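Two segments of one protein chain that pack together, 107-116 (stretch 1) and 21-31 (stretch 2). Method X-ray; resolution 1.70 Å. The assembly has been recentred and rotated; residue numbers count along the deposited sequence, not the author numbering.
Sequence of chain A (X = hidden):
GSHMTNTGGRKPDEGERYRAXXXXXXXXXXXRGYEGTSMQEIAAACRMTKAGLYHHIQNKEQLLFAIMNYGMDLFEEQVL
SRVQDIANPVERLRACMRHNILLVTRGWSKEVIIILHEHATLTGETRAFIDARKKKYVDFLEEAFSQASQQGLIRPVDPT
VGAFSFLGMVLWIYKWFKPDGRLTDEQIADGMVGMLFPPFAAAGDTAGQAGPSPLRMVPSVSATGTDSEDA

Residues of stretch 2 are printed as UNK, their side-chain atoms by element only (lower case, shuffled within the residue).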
# COMPACT_ATOMS: atom_id res chain seq x y z
N GLY A 107 -8.29 16.02 -0.49
CA GLY A 107 -7.97 16.37 0.88
C GLY A 107 -9.00 15.90 1.90
O GLY A 107 -8.64 15.43 2.98
N TRP A 108 -10.31 16.02 1.58
CA TRP A 108 -11.31 15.73 2.61
C TRP A 108 -11.48 14.24 2.89
O TRP A 108 -11.94 13.90 3.98
CB TRP A 108 -12.68 16.34 2.28
CG TRP A 108 -13.38 15.87 1.06
CD1 TRP A 108 -13.32 16.41 -0.20
CD2 TRP A 108 -14.28 14.75 0.97
NE1 TRP A 108 -14.12 15.70 -1.07
CE2 TRP A 108 -14.74 14.70 -0.36
CE3 TRP A 108 -14.77 13.82 1.89
CZ2 TRP A 108 -15.64 13.72 -0.80
CZ3 TRP A 108 -15.68 12.85 1.45
CH2 TRP A 108 -16.08 12.80 0.12
N SER A 109 -11.12 13.35 1.96
CA SER A 109 -11.37 11.93 2.14
C SER A 109 -10.11 11.12 2.42
O SER A 109 -10.22 9.97 2.86
CB SER A 109 -12.08 11.36 0.90
OG SER A 109 -11.31 11.64 -0.27
N LYS A 110 -8.91 11.68 2.22
CA LYS A 110 -7.71 10.85 2.12
C LYS A 110 -7.36 10.15 3.43
O LYS A 110 -6.88 9.02 3.41
CB LYS A 110 -6.53 11.69 1.61
CG LYS A 110 -6.09 12.80 2.49
CD LYS A 110 -5.19 13.77 1.71
CE LYS A 110 -4.66 14.88 2.62
NZ LYS A 110 -3.61 14.38 3.54
N GLU A 111 -7.56 10.80 4.59
CA GLU A 111 -7.14 10.15 5.83
C GLU A 111 -8.13 9.09 6.29
O GLU A 111 -7.71 8.08 6.85
CB GLU A 111 -6.94 11.18 6.94
CG GLU A 111 -5.75 12.06 6.69
CD GLU A 111 -6.14 13.41 6.13
OE1 GLU A 111 -7.35 13.67 5.93
OE2 GLU A 111 -5.22 14.21 5.89
N VAL A 112 -9.43 9.31 6.06
CA VAL A 112 -10.42 8.25 6.30
C VAL A 112 -10.01 6.98 5.56
O VAL A 112 -10.05 5.87 6.11
CB VAL A 112 -11.84 8.73 5.90
CG1 VAL A 112 -12.88 7.59 5.94
CG2 VAL A 112 -12.31 9.84 6.82
N ILE A 113 -9.59 7.11 4.30
CA ILE A 113 -9.30 5.93 3.50
C ILE A 113 -7.99 5.28 3.97
O ILE A 113 -7.84 4.06 3.96
CB ILE A 113 -9.26 6.30 2.01
CG1 ILE A 113 -10.58 6.99 1.55
CG2 ILE A 113 -8.89 5.10 1.13
CD1 ILE A 113 -11.89 6.15 1.75
N ILE A 114 -7.00 6.09 4.37
CA ILE A 114 -5.77 5.54 4.91
C ILE A 114 -6.08 4.66 6.12
O ILE A 114 -5.53 3.56 6.28
CB ILE A 114 -4.83 6.71 5.27
CG1 ILE A 114 -4.36 7.38 3.98
CG2 ILE A 114 -3.68 6.25 6.16
CD1 ILE A 114 -3.61 8.66 4.23
N ILE A 115 -6.95 5.14 7.01
CA ILE A 115 -7.22 4.39 8.23
C ILE A 115 -7.95 3.09 7.89
O ILE A 115 -7.69 2.04 8.51
CB ILE A 115 -8.00 5.26 9.22
CG1 ILE A 115 -7.05 6.29 9.82
CG2 ILE A 115 -8.65 4.41 10.31
CD1 ILE A 115 -7.78 7.43 10.47
N LEU A 116 -8.82 3.13 6.88
CA LEU A 116 -9.53 1.94 6.42
C LEU A 116 -8.59 0.78 6.13
O LEU A 116 -8.94 -0.39 6.36
CB LEU A 116 -10.32 2.31 5.17
CG LEU A 116 -11.13 1.22 4.52
CD1 LEU A 116 -12.13 0.59 5.51
CD2 LEU A 116 -11.84 1.89 3.34
N UNK A 21 -16.82 15.16 12.27
CA UNK A 21 -16.13 14.61 13.42
C UNK A 21 -15.18 13.50 12.98
O UNK A 21 -14.02 13.46 13.38
c UNK A 21 -16.45 13.29 15.56
c UNK A 21 -19.02 14.74 16.00
c UNK A 21 -17.13 14.09 14.46
c UNK A 21 -17.90 15.24 15.10
N UNK A 22 -15.68 12.58 12.14
CA UNK A 22 -14.86 11.42 11.76
C UNK A 22 -13.65 11.84 10.93
O UNK A 22 -12.56 11.25 11.06
c UNK A 22 -15.68 10.40 10.96
c UNK A 22 -16.91 9.82 11.63
c UNK A 22 -17.56 8.80 10.76
c UNK A 22 -16.58 9.24 12.98
N UNK A 23 -13.82 12.86 10.09
CA UNK A 23 -12.74 13.37 9.25
C UNK A 23 -11.70 14.07 10.10
O UNK A 23 -10.49 13.95 9.85
o UNK A 23 -14.64 15.78 6.21
c UNK A 23 -13.29 14.33 8.18
o UNK A 23 -15.87 14.08 5.52
c UNK A 23 -14.15 13.62 7.10
c UNK A 23 -14.95 14.56 6.23
N UNK A 24 -12.15 14.81 11.11
CA UNK A 24 -11.24 15.50 12.02
C UNK A 24 -10.47 14.47 12.84
O UNK A 24 -9.26 14.55 12.97
o UNK A 24 -12.59 17.55 12.10
c UNK A 24 -12.03 16.50 12.90
c UNK A 24 -11.12 17.11 13.96
N UNK A 25 -11.18 13.47 13.37
CA UNK A 25 -10.53 12.39 14.10
C UNK A 25 -9.52 11.64 13.23
O UNK A 25 -8.43 11.28 13.69
c UNK A 25 -11.59 11.44 14.63
N UNK A 26 -9.90 11.34 11.98
CA UNK A 26 -8.98 10.67 11.06
C UNK A 26 -7.70 11.48 10.86
O UNK A 26 -6.60 10.92 10.85
c UNK A 26 -9.66 10.41 9.72
N UNK A 27 -7.84 12.80 10.67
CA UNK A 27 -6.66 13.67 10.62
C UNK A 27 -5.76 13.48 11.85
O UNK A 27 -4.55 13.23 11.74
c UNK A 27 -7.50 15.51 9.09
c UNK A 27 -9.96 17.47 8.48
n UNK A 27 -8.89 17.55 9.28
n UNK A 27 -11.14 17.98 8.85
c UNK A 27 -7.08 15.13 10.48
n UNK A 27 -9.86 16.87 7.29
c UNK A 27 -7.56 17.02 8.96
N UNK A 28 -6.32 13.61 13.05
CA UNK A 28 -5.48 13.50 14.24
C UNK A 28 -4.83 12.12 14.33
O UNK A 28 -3.63 12.00 14.66
c UNK A 28 -5.79 16.19 15.80
c UNK A 28 -6.31 13.78 15.50
c UNK A 28 -7.80 15.21 16.87
c UNK A 28 -6.88 15.17 15.64
N UNK A 29 -5.59 11.07 14.03
CA UNK A 29 -5.04 9.72 14.16
C UNK A 29 -3.88 9.53 13.20
O UNK A 29 -2.85 8.94 13.55
c UNK A 29 -6.14 8.67 13.93
c UNK A 29 -7.06 8.59 15.15
c UNK A 29 -8.33 7.77 14.93
c UNK A 29 -5.53 7.30 13.72
N UNK A 30 -4.03 10.02 11.96
CA UNK A 30 -2.93 9.93 11.01
C UNK A 30 -1.74 10.78 11.44
O UNK A 30 -0.59 10.42 11.15
c UNK A 30 -3.41 10.34 9.62
s UNK A 30 -4.34 9.04 8.81
N UNK A 31 -1.97 11.91 12.12
CA UNK A 31 -0.86 12.78 12.47
C UNK A 31 -0.19 12.39 13.78
O UNK A 31 1.05 12.37 13.85
c UNK A 31 -1.33 14.24 12.55
o UNK A 31 -0.52 16.05 13.91
c UNK A 31 -0.23 15.18 13.06
o UNK A 31 0.93 15.03 12.62

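Position 21 carries four side-chain carbons, forked at the first, with one arm two carbons long; this is isoleucine, and I21 lies out of reach of stretch 1. Position 22 also has four carbons, but the fork comes at the second, which makes it leucine. L22 meets stretch 1 through its backbone, its O lying 4.5 Å from CG2 of V112. At position 23 three carbons end in a pair of oxygens, the last carbon bearing both, and the chain runs past V112 to the indole of W108: a glutamate. CG of E23 is 4.2 Å from CG2 of V112, and its OE2, hydrogen-bonded elsewhere in the structure, approaches CE3 of W108 obliquely at 3.8 Å.

Position 24 has one carbon bearing an oxygen and a second carbon, the pattern of threonine; T24 points away from stretch 1. Position 25 has a single carbon, so it is alanine, and A25 makes no contact. Position 26 again has one carbon, but here it points toward stretch 1 and sits 3.8 Å from N of V112 and 3.6 Å from CD1 of I115. It too is alanine, and with so short a side chain the CA of A26 comes within 5.5 Å of the CA of V112.

At position 27, three carbons lead to a nitrogen and then to a carbon with two more nitrogens, a guanidinium that identifies arginine. CG of R27 lies 3.7 Å from OE1 of E111, whereas its NH1 is 4.3 Å from the same OE1, beyond salt-bridge range. Position 28, four carbons forked at the second, is leucine, and L28 is out of reach. Position 29 has four carbons forked at the first, one arm being two carbons long: isoleucine, with CG2 of I29 4.0 Å from CD1 of I115. Position 30 shows one carbon followed by sulfur, hence cysteine; SG of C30 is 3.9 Å from both CB of E111 and CG2 of I114, and 4.0 Å from CG1 of I115. Position 31, two carbons with two oxygens on the second, is aspartate, and D31 makes no contact.

The two helices cross at 64°, their axes approaching to 8.4 Å, and no hydrogen bond links the stretches. Apolar packing holds the centre: A26 lies against V112 and I115, with I29 and C30 extending the surface that I115 covers. Charged groups lie nearby, but E111 directs its OE2 to NZ of K110, a salt bridge of 2.9 Å within its own stretch, leaving its contact with R27 a looser approach of opposite charges.

Stretch 2 (21-31) ILETAARLICD
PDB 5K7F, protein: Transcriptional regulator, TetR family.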